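PDB 5CE6: FACT-Spt16 from Cicer arietinum, which forms part of the FACT histone chaperone, its aminopeptidase-like N-terminal domain probably binding histones H3-H4 during transcription. Local coordinates for residues 211-216 / 254-258; 244-249 / 263-269; 84-88 / 169-173; 67-71 / 160-164; 344-350 / 392-398. All coordinates share one frame; numbering follows the deposited sequence.

Interaction 1 of 5, residues 211-216 / 254-258; sequences YLTGSV and VNCKL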
# COMPACT_ATOMS: atom_id res chain seq x y z
N TYR A 211 1.60 3.34 -14.62
CA TYR A 211 2.25 3.61 -15.90
C TYR A 211 3.71 4.01 -15.68
O TYR A 211 4.61 3.51 -16.36
CB TYR A 211 1.52 4.70 -16.68
CG TYR A 211 2.02 4.85 -18.10
CD1 TYR A 211 1.52 4.05 -19.12
CD2 TYR A 211 3.00 5.79 -18.42
CE1 TYR A 211 1.97 4.17 -20.42
CE2 TYR A 211 3.46 5.92 -19.72
CZ TYR A 211 2.95 5.11 -20.72
OH TYR A 211 3.40 5.23 -22.01
N LEU A 212 3.95 4.92 -14.74
CA LEU A 212 5.31 5.34 -14.41
C LEU A 212 6.11 4.17 -13.86
O LEU A 212 7.25 3.94 -14.28
CB LEU A 212 5.28 6.48 -13.39
CG LEU A 212 6.64 6.90 -12.82
CD1 LEU A 212 7.57 7.32 -13.94
CD2 LEU A 212 6.45 8.04 -11.84
N THR A 213 5.52 3.43 -12.93
CA THR A 213 6.16 2.25 -12.35
C THR A 213 6.62 1.28 -13.43
O THR A 213 7.77 0.82 -13.44
CB THR A 213 5.19 1.54 -11.39
OG1 THR A 213 4.95 2.39 -10.26
CG2 THR A 213 5.75 0.21 -10.91
N GLY A 214 5.71 0.97 -14.35
CA GLY A 214 6.03 0.07 -15.44
C GLY A 214 7.07 0.64 -16.38
O GLY A 214 7.96 -0.09 -16.86
N SER A 215 6.97 1.94 -16.65
CA SER A 215 7.91 2.61 -17.55
C SER A 215 9.32 2.59 -16.97
O SER A 215 10.30 2.41 -17.70
CB SER A 215 7.49 4.06 -17.79
OG SER A 215 6.17 4.13 -18.30
N VAL A 216 9.41 2.79 -15.66
CA VAL A 216 10.69 2.72 -14.97
C VAL A 216 11.30 1.32 -15.07
O VAL A 216 12.49 1.17 -15.36
CB VAL A 216 10.55 3.18 -13.50
CG1 VAL A 216 11.79 2.83 -12.70
CG2 VAL A 216 10.26 4.67 -13.45
N VAL A 254 12.50 8.94 -18.13
CA VAL A 254 11.97 7.85 -18.95
C VAL A 254 10.79 8.29 -19.81
O VAL A 254 9.95 7.47 -20.18
CB VAL A 254 11.55 6.61 -18.11
CG1 VAL A 254 12.77 5.82 -17.68
CG2 VAL A 254 10.69 7.02 -16.92
N ASN A 255 10.73 9.59 -20.12
CA ASN A 255 9.67 10.15 -20.95
C ASN A 255 8.27 9.74 -20.48
O ASN A 255 7.59 8.97 -21.16
CB ASN A 255 9.86 9.75 -22.41
N CYS A 256 7.85 10.24 -19.33
CA CYS A 256 6.58 9.82 -18.76
C CYS A 256 5.42 10.80 -18.98
O CYS A 256 4.29 10.37 -19.22
CB CYS A 256 6.74 9.52 -17.28
SG CYS A 256 5.26 8.84 -16.54
N LYS A 257 5.71 12.09 -18.87
CA LYS A 257 4.71 13.16 -18.99
C LYS A 257 3.71 13.16 -17.83
O LYS A 257 2.52 13.43 -18.01
CB LYS A 257 3.99 13.11 -20.35
N LEU A 258 4.20 12.86 -16.63
CA LEU A 258 3.43 13.06 -15.41
C LEU A 258 3.95 14.30 -14.68
O LEU A 258 5.16 14.54 -14.65
CB LEU A 258 3.52 11.86 -14.47
CG LEU A 258 2.80 10.57 -14.87
CD1 LEU A 258 2.77 9.58 -13.70
CD2 LEU A 258 1.39 10.84 -15.37

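Interaction 2 of 5, residues 244-249 / 263-269; sequences TEKVIL and VDICYPP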
# COMPACT_ATOMS: atom_id res chain seq x y z
N THR A 244 17.36 4.19 -9.51
CA THR A 244 15.96 3.93 -9.84
C THR A 244 15.07 5.00 -9.19
O THR A 244 14.14 5.53 -9.82
CB THR A 244 15.53 2.52 -9.40
OG1 THR A 244 16.36 1.56 -10.06
CG2 THR A 244 14.08 2.25 -9.77
N GLU A 245 15.38 5.34 -7.95
CA GLU A 245 14.69 6.43 -7.26
C GLU A 245 14.72 7.71 -8.07
O GLU A 245 13.70 8.39 -8.24
CB GLU A 245 15.33 6.72 -5.91
CG GLU A 245 14.67 6.04 -4.72
CD GLU A 245 15.13 6.63 -3.40
OE1 GLU A 245 15.14 7.88 -3.27
OE2 GLU A 245 15.49 5.86 -2.49
N LYS A 246 15.91 8.07 -8.56
CA LYS A 246 16.10 9.30 -9.32
C LYS A 246 15.22 9.35 -10.56
O LYS A 246 14.69 10.40 -10.92
CB LYS A 246 17.56 9.46 -9.72
CG LYS A 246 18.47 9.71 -8.55
CD LYS A 246 19.82 10.23 -9.02
CE LYS A 246 20.92 9.20 -8.86
NZ LYS A 246 22.25 9.73 -9.31
N VAL A 247 15.07 8.20 -11.21
CA VAL A 247 14.26 8.12 -12.42
C VAL A 247 12.77 8.26 -12.10
O VAL A 247 12.01 8.89 -12.84
CB VAL A 247 14.54 6.81 -13.19
CG1 VAL A 247 13.61 6.68 -14.36
CG2 VAL A 247 15.99 6.79 -13.67
N ILE A 248 12.34 7.66 -10.99
CA ILE A 248 10.95 7.80 -10.55
C ILE A 248 10.61 9.26 -10.28
O ILE A 248 9.60 9.77 -10.76
CB ILE A 248 10.66 6.96 -9.29
CG1 ILE A 248 10.79 5.47 -9.60
CG2 ILE A 248 9.27 7.25 -8.75
CD1 ILE A 248 10.80 4.62 -8.37
N LEU A 249 11.49 9.94 -9.54
CA LEU A 249 11.26 11.33 -9.12
C LEU A 249 11.47 12.34 -10.24
O LEU A 249 11.04 13.49 -10.14
CB LEU A 249 12.13 11.67 -7.91
CG LEU A 249 11.85 10.80 -6.67
CD1 LEU A 249 12.77 11.17 -5.53
CD2 LEU A 249 10.40 10.91 -6.24
N VAL A 263 4.60 13.19 -7.99
CA VAL A 263 5.22 11.86 -7.94
C VAL A 263 6.10 11.64 -6.71
O VAL A 263 6.90 12.50 -6.35
CB VAL A 263 6.08 11.61 -9.20
CG1 VAL A 263 6.79 10.27 -9.11
CG2 VAL A 263 5.22 11.69 -10.45
N ASP A 264 5.95 10.48 -6.07
CA ASP A 264 6.87 10.06 -5.02
C ASP A 264 7.17 8.57 -5.19
O ASP A 264 6.58 7.90 -6.05
CB ASP A 264 6.30 10.33 -3.63
CG ASP A 264 7.37 10.35 -2.55
OD1 ASP A 264 8.57 10.24 -2.89
OD2 ASP A 264 7.01 10.47 -1.36
N ILE A 265 8.10 8.05 -4.39
CA ILE A 265 8.38 6.62 -4.42
C ILE A 265 7.57 5.96 -3.31
O ILE A 265 7.40 6.53 -2.23
CB ILE A 265 9.89 6.31 -4.24
CG1 ILE A 265 10.37 6.73 -2.85
CG2 ILE A 265 10.71 6.99 -5.32
CD1 ILE A 265 11.77 6.25 -2.49
N CYS A 266 7.05 4.76 -3.56
CA CYS A 266 6.27 4.07 -2.54
C CYS A 266 7.15 3.50 -1.45
O CYS A 266 6.74 3.41 -0.29
CB CYS A 266 5.46 2.92 -3.14
SG CYS A 266 4.24 3.48 -4.32
N TYR A 267 8.34 3.09 -1.85
CA TYR A 267 9.32 2.50 -0.95
C TYR A 267 10.65 2.52 -1.69
O TYR A 267 10.65 2.67 -2.92
CB TYR A 267 8.93 1.07 -0.56
CG TYR A 267 8.76 0.13 -1.75
CD1 TYR A 267 9.83 -0.56 -2.27
CD2 TYR A 267 7.52 -0.04 -2.35
CE1 TYR A 267 9.68 -1.42 -3.35
CE2 TYR A 267 7.36 -0.87 -3.43
CZ TYR A 267 8.44 -1.56 -3.93
OH TYR A 267 8.27 -2.41 -5.00
N PRO A 268 11.78 2.40 -0.96
CA PRO A 268 13.06 2.39 -1.67
C PRO A 268 13.13 1.14 -2.52
O PRO A 268 12.87 0.06 -1.99
CB PRO A 268 14.08 2.29 -0.53
CG PRO A 268 13.37 2.88 0.67
CD PRO A 268 11.95 2.43 0.50
N PRO A 269 13.42 1.30 -3.82
CA PRO A 269 13.42 0.17 -4.76
C PRO A 269 14.23 -0.99 -4.24
O PRO A 269 15.26 -0.79 -3.59
CB PRO A 269 14.07 0.78 -6.00
CG PRO A 269 13.55 2.21 -5.98
CD PRO A 269 13.63 2.59 -4.52

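Interaction 3 of 5, residues 84-88 / 169-173; sequences ETIMV and LLDLW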
# COMPACT_ATOMS: atom_id res chain seq x y z
N GLU A 84 0.93 15.98 13.33
CA GLU A 84 0.64 16.43 14.69
C GLU A 84 -0.78 17.00 14.83
O GLU A 84 -0.99 18.09 15.37
CB GLU A 84 1.70 17.42 15.18
CG GLU A 84 1.82 17.47 16.69
CD GLU A 84 2.94 18.37 17.16
OE1 GLU A 84 3.02 19.53 16.68
OE2 GLU A 84 3.73 17.93 18.02
N THR A 85 -1.75 16.23 14.33
CA THR A 85 -3.15 16.64 14.35
C THR A 85 -4.01 15.50 14.86
O THR A 85 -3.79 14.34 14.50
CB THR A 85 -3.62 17.07 12.94
OG1 THR A 85 -2.89 18.23 12.52
CG2 THR A 85 -5.10 17.40 12.92
N ILE A 86 -4.98 15.82 15.71
CA ILE A 86 -5.97 14.85 16.15
C ILE A 86 -7.34 15.27 15.60
O ILE A 86 -7.72 16.43 15.71
CB ILE A 86 -6.05 14.82 17.68
CG1 ILE A 86 -4.72 14.35 18.28
CG2 ILE A 86 -7.20 13.94 18.14
CD1 ILE A 86 -4.55 14.76 19.75
N MET A 87 -8.08 14.32 15.03
CA MET A 87 -9.41 14.62 14.52
C MET A 87 -10.40 13.62 15.09
O MET A 87 -10.19 12.41 15.00
CB MET A 87 -9.43 14.59 12.99
CG MET A 87 -10.77 14.89 12.37
SD MET A 87 -10.56 15.29 10.62
CE MET A 87 -9.78 13.81 10.00
N VAL A 88 -11.49 14.12 15.67
CA VAL A 88 -12.50 13.27 16.28
C VAL A 88 -13.88 13.50 15.68
O VAL A 88 -14.43 14.61 15.75
CB VAL A 88 -12.57 13.46 17.81
CG1 VAL A 88 -13.69 12.63 18.40
CG2 VAL A 88 -11.24 13.08 18.46
N LEU A 169 2.31 14.60 21.52
CA LEU A 169 0.87 14.84 21.34
C LEU A 169 0.09 13.53 21.33
O LEU A 169 -0.86 13.35 22.11
CB LEU A 169 0.60 15.59 20.03
CG LEU A 169 -0.83 16.12 19.89
CD1 LEU A 169 -0.99 17.38 20.71
CD2 LEU A 169 -1.20 16.38 18.43
N LEU A 170 0.50 12.60 20.47
CA LEU A 170 -0.21 11.33 20.33
C LEU A 170 -0.08 10.48 21.60
O LEU A 170 -1.02 9.78 21.98
CB LEU A 170 0.30 10.54 19.12
CG LEU A 170 0.13 11.10 17.71
CD1 LEU A 170 -0.22 10.00 16.72
CD2 LEU A 170 -0.88 12.24 17.63
N ASP A 171 1.08 10.55 22.25
CA ASP A 171 1.30 9.85 23.51
C ASP A 171 0.29 10.30 24.56
O ASP A 171 -0.35 9.48 25.22
CB ASP A 171 2.72 10.11 24.03
CG ASP A 171 3.76 9.21 23.40
OD1 ASP A 171 3.38 8.15 22.85
OD2 ASP A 171 4.96 9.56 23.46
N LEU A 172 0.15 11.61 24.70
CA LEU A 172 -0.76 12.17 25.68
C LEU A 172 -2.20 11.81 25.35
O LEU A 172 -2.98 11.40 26.22
CB LEU A 172 -0.59 13.69 25.77
CG LEU A 172 -1.51 14.44 26.74
CD1 LEU A 172 -1.37 13.87 28.14
CD2 LEU A 172 -1.21 15.94 26.75
N TRP A 173 -2.56 11.95 24.07
CA TRP A 173 -3.92 11.67 23.63
C TRP A 173 -4.29 10.22 23.91
O TRP A 173 -5.37 9.94 24.42
CB TRP A 173 -4.05 11.98 22.13
CG TRP A 173 -5.38 11.60 21.53
CD1 TRP A 173 -5.59 10.68 20.54
CD2 TRP A 173 -6.67 12.12 21.86
NE1 TRP A 173 -6.92 10.59 20.24
CE2 TRP A 173 -7.61 11.47 21.04
CE3 TRP A 173 -7.13 13.07 22.78
CZ2 TRP A 173 -8.98 11.74 21.11
CZ3 TRP A 173 -8.49 13.34 22.85
CH2 TRP A 173 -9.40 12.68 22.01
O HOH W 1 4.08 15.63 19.05

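Interaction 4 of 5, residues 67-71 / 160-164; sequences YLKST and IAREE. With ACT (acetate ion), chain B.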
# COMPACT_ATOMS: atom_id res chain seq x y z
N TYR A 67 3.62 3.60 6.46
CA TYR A 67 2.31 4.06 6.01
C TYR A 67 1.36 4.00 7.19
O TYR A 67 1.37 3.04 7.96
CB TYR A 67 1.78 3.18 4.88
CG TYR A 67 2.44 3.47 3.56
CD1 TYR A 67 3.74 3.04 3.31
CD2 TYR A 67 1.78 4.17 2.56
CE1 TYR A 67 4.36 3.31 2.11
CE2 TYR A 67 2.39 4.45 1.36
CZ TYR A 67 3.69 4.01 1.14
OH TYR A 67 4.32 4.28 -0.06
N LEU A 68 0.55 5.05 7.36
CA LEU A 68 -0.43 5.06 8.42
C LEU A 68 -1.82 5.17 7.85
O LEU A 68 -2.08 6.02 6.99
CB LEU A 68 -0.20 6.22 9.38
CG LEU A 68 1.05 6.19 10.24
CD1 LEU A 68 1.06 7.39 11.17
CD2 LEU A 68 1.09 4.89 11.02
N LYS A 69 -2.71 4.32 8.33
CA LYS A 69 -4.10 4.41 7.96
C LYS A 69 -4.69 5.77 8.38
O LYS A 69 -5.56 6.31 7.70
CB LYS A 69 -4.88 3.27 8.61
CG LYS A 69 -6.26 3.05 8.04
CD LYS A 69 -6.89 1.77 8.57
CE LYS A 69 -7.04 0.72 7.46
NZ LYS A 69 -5.74 0.09 7.05
N SER A 70 -4.21 6.34 9.48
CA SER A 70 -4.71 7.64 9.90
C SER A 70 -4.30 8.71 8.89
O SER A 70 -5.08 9.61 8.56
CB SER A 70 -4.17 7.99 11.28
OG SER A 70 -2.76 7.87 11.29
N THR A 71 -3.06 8.62 8.41
CA THR A 71 -2.58 9.55 7.39
C THR A 71 -3.42 9.39 6.12
O THR A 71 -3.82 10.37 5.50
CB THR A 71 -1.10 9.32 7.08
OG1 THR A 71 -0.33 9.71 8.22
CG2 THR A 71 -0.67 10.16 5.88
N ILE A 160 -7.84 3.46 15.40
CA ILE A 160 -7.06 2.49 14.66
C ILE A 160 -6.08 1.91 15.67
O ILE A 160 -4.97 2.41 15.84
CB ILE A 160 -6.35 3.15 13.47
CG1 ILE A 160 -7.39 3.86 12.59
CG2 ILE A 160 -5.58 2.12 12.67
CD1 ILE A 160 -6.80 4.83 11.58
N ALA A 161 -6.52 0.86 16.36
CA ALA A 161 -5.85 0.41 17.58
C ALA A 161 -4.41 -0.06 17.36
O ALA A 161 -3.57 0.06 18.25
CB ALA A 161 -6.66 -0.69 18.26
N ARG A 162 -4.13 -0.59 16.17
CA ARG A 162 -2.82 -1.16 15.89
C ARG A 162 -1.74 -0.11 15.68
O ARG A 162 -0.54 -0.42 15.66
CB ARG A 162 -2.89 -2.10 14.68
N GLU A 163 -2.14 1.15 15.52
CA GLU A 163 -1.17 2.23 15.36
C GLU A 163 -0.49 2.57 16.67
O GLU A 163 -1.15 2.77 17.70
CB GLU A 163 -1.83 3.47 14.76
CG GLU A 163 -2.29 3.26 13.35
CD GLU A 163 -2.66 4.53 12.63
OE1 GLU A 163 -2.65 5.62 13.25
OE2 GLU A 163 -2.97 4.43 11.43
N GLU A 164 0.84 2.63 16.64
CA GLU A 164 1.61 3.04 17.80
C GLU A 164 1.71 4.56 17.83
O GLU A 164 2.11 5.17 16.84
CB GLU A 164 3.01 2.44 17.74
CG GLU A 164 3.99 3.01 18.76
CD GLU A 164 4.07 2.17 20.02
OE1 GLU A 164 3.18 1.32 20.23
OE2 GLU A 164 5.03 2.36 20.81
C ACT B . 0.46 7.23 4.30
O ACT B . 0.98 7.09 5.42
OXT ACT B . 1.11 7.90 3.46
CH3 ACT B . -0.89 6.64 3.98
O HOH W 2 -2.22 2.23 10.37

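Interaction 5 of 5, residues 344-350 / 392-398; sequences KPGNKLS and AKNDQIV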
# COMPACT_ATOMS: atom_id res chain seq x y z
N LYS A 344 -12.11 -11.56 -9.64
CA LYS A 344 -13.26 -11.09 -10.39
C LYS A 344 -14.36 -10.82 -9.39
O LYS A 344 -14.43 -11.50 -8.37
CB LYS A 344 -13.74 -12.16 -11.38
CG LYS A 344 -12.71 -12.58 -12.41
CD LYS A 344 -12.52 -11.51 -13.47
CE LYS A 344 -11.38 -11.87 -14.42
NZ LYS A 344 -11.58 -13.21 -15.04
N PRO A 345 -15.22 -9.82 -9.67
CA PRO A 345 -16.29 -9.51 -8.72
C PRO A 345 -17.11 -10.74 -8.33
O PRO A 345 -17.53 -11.52 -9.19
CB PRO A 345 -17.15 -8.50 -9.49
CG PRO A 345 -16.15 -7.80 -10.38
CD PRO A 345 -15.21 -8.90 -10.82
N GLY A 346 -17.29 -10.93 -7.03
CA GLY A 346 -18.10 -12.02 -6.53
C GLY A 346 -17.27 -13.20 -6.05
O GLY A 346 -17.80 -14.10 -5.39
N ASN A 347 -15.99 -13.21 -6.40
CA ASN A 347 -15.10 -14.29 -5.97
C ASN A 347 -14.40 -13.95 -4.65
O ASN A 347 -14.12 -12.80 -4.38
CB ASN A 347 -14.05 -14.57 -7.04
CG ASN A 347 -14.63 -15.20 -8.29
OD1 ASN A 347 -15.80 -15.58 -8.32
ND2 ASN A 347 -13.80 -15.34 -9.32
N LYS A 348 -14.12 -14.97 -3.83
CA LYS A 348 -13.40 -14.75 -2.57
C LYS A 348 -11.90 -14.56 -2.82
O LYS A 348 -11.34 -15.20 -3.70
CB LYS A 348 -13.59 -15.96 -1.65
CG LYS A 348 -15.00 -16.14 -1.14
CD LYS A 348 -15.15 -17.42 -0.32
CE LYS A 348 -16.31 -17.31 0.66
NZ LYS A 348 -17.55 -16.79 0.01
N LEU A 349 -11.26 -13.68 -2.06
CA LEU A 349 -9.81 -13.51 -2.17
C LEU A 349 -9.11 -14.84 -1.93
O LEU A 349 -8.11 -15.15 -2.56
CB LEU A 349 -9.29 -12.43 -1.21
CG LEU A 349 -9.26 -10.97 -1.67
CD1 LEU A 349 -10.61 -10.47 -2.10
CD2 LEU A 349 -8.70 -10.08 -0.56
N SER A 350 -9.66 -15.64 -1.01
CA SER A 350 -9.08 -16.95 -0.71
C SER A 350 -9.12 -17.89 -1.90
O SER A 350 -8.21 -18.69 -2.10
CB SER A 350 -9.79 -17.58 0.49
OG SER A 350 -11.19 -17.66 0.28
N ALA A 392 -5.15 -17.59 1.94
CA ALA A 392 -6.11 -18.69 2.10
C ALA A 392 -7.18 -18.47 3.18
O ALA A 392 -8.20 -19.15 3.19
CB ALA A 392 -5.37 -20.00 2.36
N LYS A 393 -6.94 -17.52 4.08
CA LYS A 393 -7.86 -17.30 5.19
C LYS A 393 -8.79 -16.10 4.97
O LYS A 393 -9.67 -15.84 5.79
CB LYS A 393 -7.10 -17.14 6.51
N ASN A 394 -8.59 -15.38 3.87
CA ASN A 394 -9.40 -14.20 3.60
C ASN A 394 -10.59 -14.48 2.68
O ASN A 394 -10.43 -14.65 1.47
CB ASN A 394 -8.55 -13.08 2.99
CG ASN A 394 -9.20 -11.72 3.14
OD1 ASN A 394 -10.40 -11.62 3.42
ND2 ASN A 394 -8.42 -10.67 2.95
N ASP A 395 -11.78 -14.52 3.25
CA ASP A 395 -12.97 -14.85 2.48
C ASP A 395 -13.71 -13.60 2.04
O ASP A 395 -14.89 -13.66 1.66
CB ASP A 395 -13.88 -15.79 3.28
CG ASP A 395 -13.19 -17.11 3.62
OD1 ASP A 395 -12.57 -17.71 2.71
OD2 ASP A 395 -13.28 -17.54 4.79
N GLN A 396 -13.03 -12.46 2.09
CA GLN A 396 -13.59 -11.20 1.60
C GLN A 396 -13.93 -11.36 0.12
O GLN A 396 -13.20 -12.05 -0.61
CB GLN A 396 -12.59 -10.07 1.78
CG GLN A 396 -13.12 -8.68 1.45
CD GLN A 396 -14.08 -8.16 2.50
OE1 GLN A 396 -13.71 -7.31 3.31
NE2 GLN A 396 -15.30 -8.67 2.49
N ILE A 397 -15.01 -10.73 -0.32
CA ILE A 397 -15.47 -10.86 -1.70
C ILE A 397 -14.95 -9.72 -2.58
O ILE A 397 -15.03 -8.56 -2.20
CB ILE A 397 -17.01 -10.89 -1.76
CG1 ILE A 397 -17.54 -12.11 -1.02
CG2 ILE A 397 -17.48 -10.90 -3.20
CD1 ILE A 397 -17.25 -13.41 -1.71
N VAL A 398 -14.40 -10.07 -3.74
CA VAL A 398 -13.89 -9.07 -4.68
C VAL A 398 -15.05 -8.21 -5.16
O VAL A 398 -16.12 -8.73 -5.48
CB VAL A 398 -13.21 -9.75 -5.89
CG1 VAL A 398 -12.79 -8.72 -6.93
CG2 VAL A 398 -12.01 -10.57 -5.44

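Interaction 1 of 5, residues 211-216 / 254-258
The phenol ring of Y211 meets the loop at its edge: C256 SG lies near the ring plane, 4.2 Å from Y211 CD2, and neither face of the ring is used by residues 254-258. The contact belongs to the domain related to the M24 metallopeptidases, whose fold is known as pita-bread; here the long helix 200-230 is overlaid by the loop that leads from helix 237-249 to strand 263-265. The same sulfur also packs on L212, with SG 3.8 Å from L212 CD1. The torsions of L212 (chi1 172°, chi2 58°) swing CG to the loop side and aim that methyl at the sulfur, while L212 CB touches SG as well as L258 CD1, the latter at 4.0 Å. One turn further along the helix V216 CG2 touches V254 CG2 at 4.2 Å, and V254 reaches on to V247 of helix 237-249. No hydrogen bond joins the two segments, so the evidence is for apolar packing alone, over 279 Å² of buried surface. The polar event is internal to the helix: Y211 O accepts S215 N at 2.8 Å and S215 OG at 2.6 Å, the two donors arriving from opposite faces of the carbonyl plane.

Interaction 2 of 5, residues 244-249 / 263-269
I248 and I265 press their CG2 methyls together at 3.7 Å, the two side chains crossing at about a right angle in the tight part of this contact. In I248 CG1 keeps beside the backbone N (chi1 -65°), which leaves CG2 on the strand side, where it also faces V263; V263 CG1 comes still closer to the helix backbone, 3.3 Å from I248 O. At the other end P269 meets two residues of the helix. T244 CG2 lies 3.8 Å from P269 CG as these side chains slide past each other, and E245 CG sits 3.6 Å from P269 CD. The extended E245 chain then lays its carboxylate end against a methyl, with E245 CD 3.5 Å from I265 CD1, and no polar bond crosses the contact.

The solvent side is different. L249 and D264 are both exposed, and L249 CD2 rests chiefly against backbone, 3.8 Å from D264 CA, with the carboxylate atom D264 OD1 at 3.9 Å.

Helix 244-249 runs nearly antiparallel to strand 263-265 (160°, axes 7.9 Å apart), as a helix laid over a sheet in this pita-bread domain. The strand pairs with strand 296-306 through D264 with R305, I248 reaches V302 and A304 of that same strand, and T244 leans on V216 and F220 of helix 200-230.

Interaction 3 of 5, residues 84-88 / 169-173
I86 lies over the indole of W173, its CG2 4.0 Å from the centroid of the five-membered ring and 18° off the normal, a CH-pi contact over one face. The second branch of I86 reaches back to the root of the same side chain, with CD1 3.7 Å from W173 CB, and also touches L169 CD2 at 3.9 Å. Further along the strand V88 CG2 approaches the six-membered ring, 3.7 Å from W173 CZ2. W173 can present its ring to both residues because CG stands opposite the backbone N (chi1 174°), sending the indole out from the helix. An alanine here would remove the indole, and I86 CG2 and V88 CG2 would probably be left facing a gap between strand and helix.

Helix 168-179 thus covers one face of the mixed six-stranded sheet of the N-terminal lobe, its segment 169-173 running at 37° to strand 85-88. At the start of the strand E84 and T85 both face C58, forming a G1 beta bulge. There E84 CG packs on L169 CD2 at 3.7 Å, and a water links the carboxylate to the helix backbone, donating to E84 OE2 at 2.5 Å and accepting from L169 N at 3.2 Å. In the next shell I139 and I140 of helix 133-145 touch V88 and W173 respectively, while A55 of the central strand 53-58 meets both.

Interaction 4 of 5, residues 67-71 / 160-164
E163 reaches from its turn toward S70 and the start of helix 69-78. Its CB leaves the backbone toward the helix, CG lies opposite the carbonyl carbon (chi1 -67°), and the chain stays extended, which carries the carboxylate to the helix end. CD passes L68, whose CD2 methyl is 4.1 Å from it. OE2 accepts the backbone amide of S70, with S70 N 3.0 Å away, an N-H...O angle of 150° and the syn lone pair in use. A water adds a second link, donating to E163 OE2 at 2.6 Å and accepting K69 N at 3.0 Å. OE1 also turns its syn side to S70, whose OG lies 3.0 Å from E163 OE1; this bond applies to one of two deposited conformers of S70 and is doubtful to that extent.

Both segments belong to the Spt16 N-terminal lobe. L68 is the helix N-cap residue, and the carboxylate of the distant loop takes up the S70 amide in the first turn, where the helix dipole would probably favour its ionised form. E163 closes a type I turn from I160, with E163 N bonded to I160 O, which probably helps to orient it. Nearby, I160 CD1 lies 3.7 Å from S70 N and also meets K69 CB, while F191 touches both I160 and K69. K69 turns its tip away to a salt bridge with E382. The O atom of an acetate, probably from the crystallisation liquor, accepts a hydrogen bond from L68 N, 2.8 Å away at 169°; the acetate is also hydrogen-bonded to R305.

Interaction 5 of 5, residues 344-350 / 392-398
A short antiparallel beta bridge joins the turn before helix 349-363 to the loop that precedes strand 403-414, in the M24-related pita-bread domain, where P345 and V398 both touch I435 of strand 424-435. K348 and I397 form its non-hydrogen-bonded pair, and the bonds on either side define it: V398 N donates to N347 O at 2.8 Å with an angle of 177°, and L349 N donates to Q396 O at 2.9 Å, the donor almost in line with the carbonyl bond. A third bond, G346 N to V398 O at 2.9 Å, extends the pairing into the type II turn from K344 to N347. G346 has a positive phi of 100°, where a CB would jam against the preceding carbonyl, and I397 CG2 lies against its CA.

Side chains fill in around the backbone. L349 CD1 packs on V398 CG2 at 3.6 Å, and L349 CD2 runs beside N394, whose ND2 is held by N389 and G387. K348 CG touches I397 CD1 at 3.6 Å, though its ammonium group stays apart from D395. At the helix start S350 OG, set between its backbone N and carbonyl carbon (chi1 55°), bonds D395 OD1 at 2.8 Å; S350 N adds only a weak bond to N394 O. An alanine here would remove the hydroxyl and would probably leave the D395 carboxylate without this mate and freer to turn.

N394 OD1 accepts Q396 N at 3.1 Å, so the loop bends through an Asx turn just before it enters the bridge.

Interactions 1 and 2 join different pairs of elements but abut, through L212 on V263, V216 on T244 and V254 on V247, so both contacts build one apolar layer, partly buried and without hydrogen bonds across either. Interaction 3 is the buried one, helix against sheet in the N-terminal lobe, its one polar link a water. Interaction 4, about 12 Å from it between centres, is polar instead, a carboxylate at a helix start. It lies near the other domain, and Y67 OH probably hydrogen-bonds C266 O of interaction 2 (2.6 Å). Interaction 5 stands apart, its nearest atoms about 11 Å from interaction 4, and relies on backbone bonds between largely surface loops.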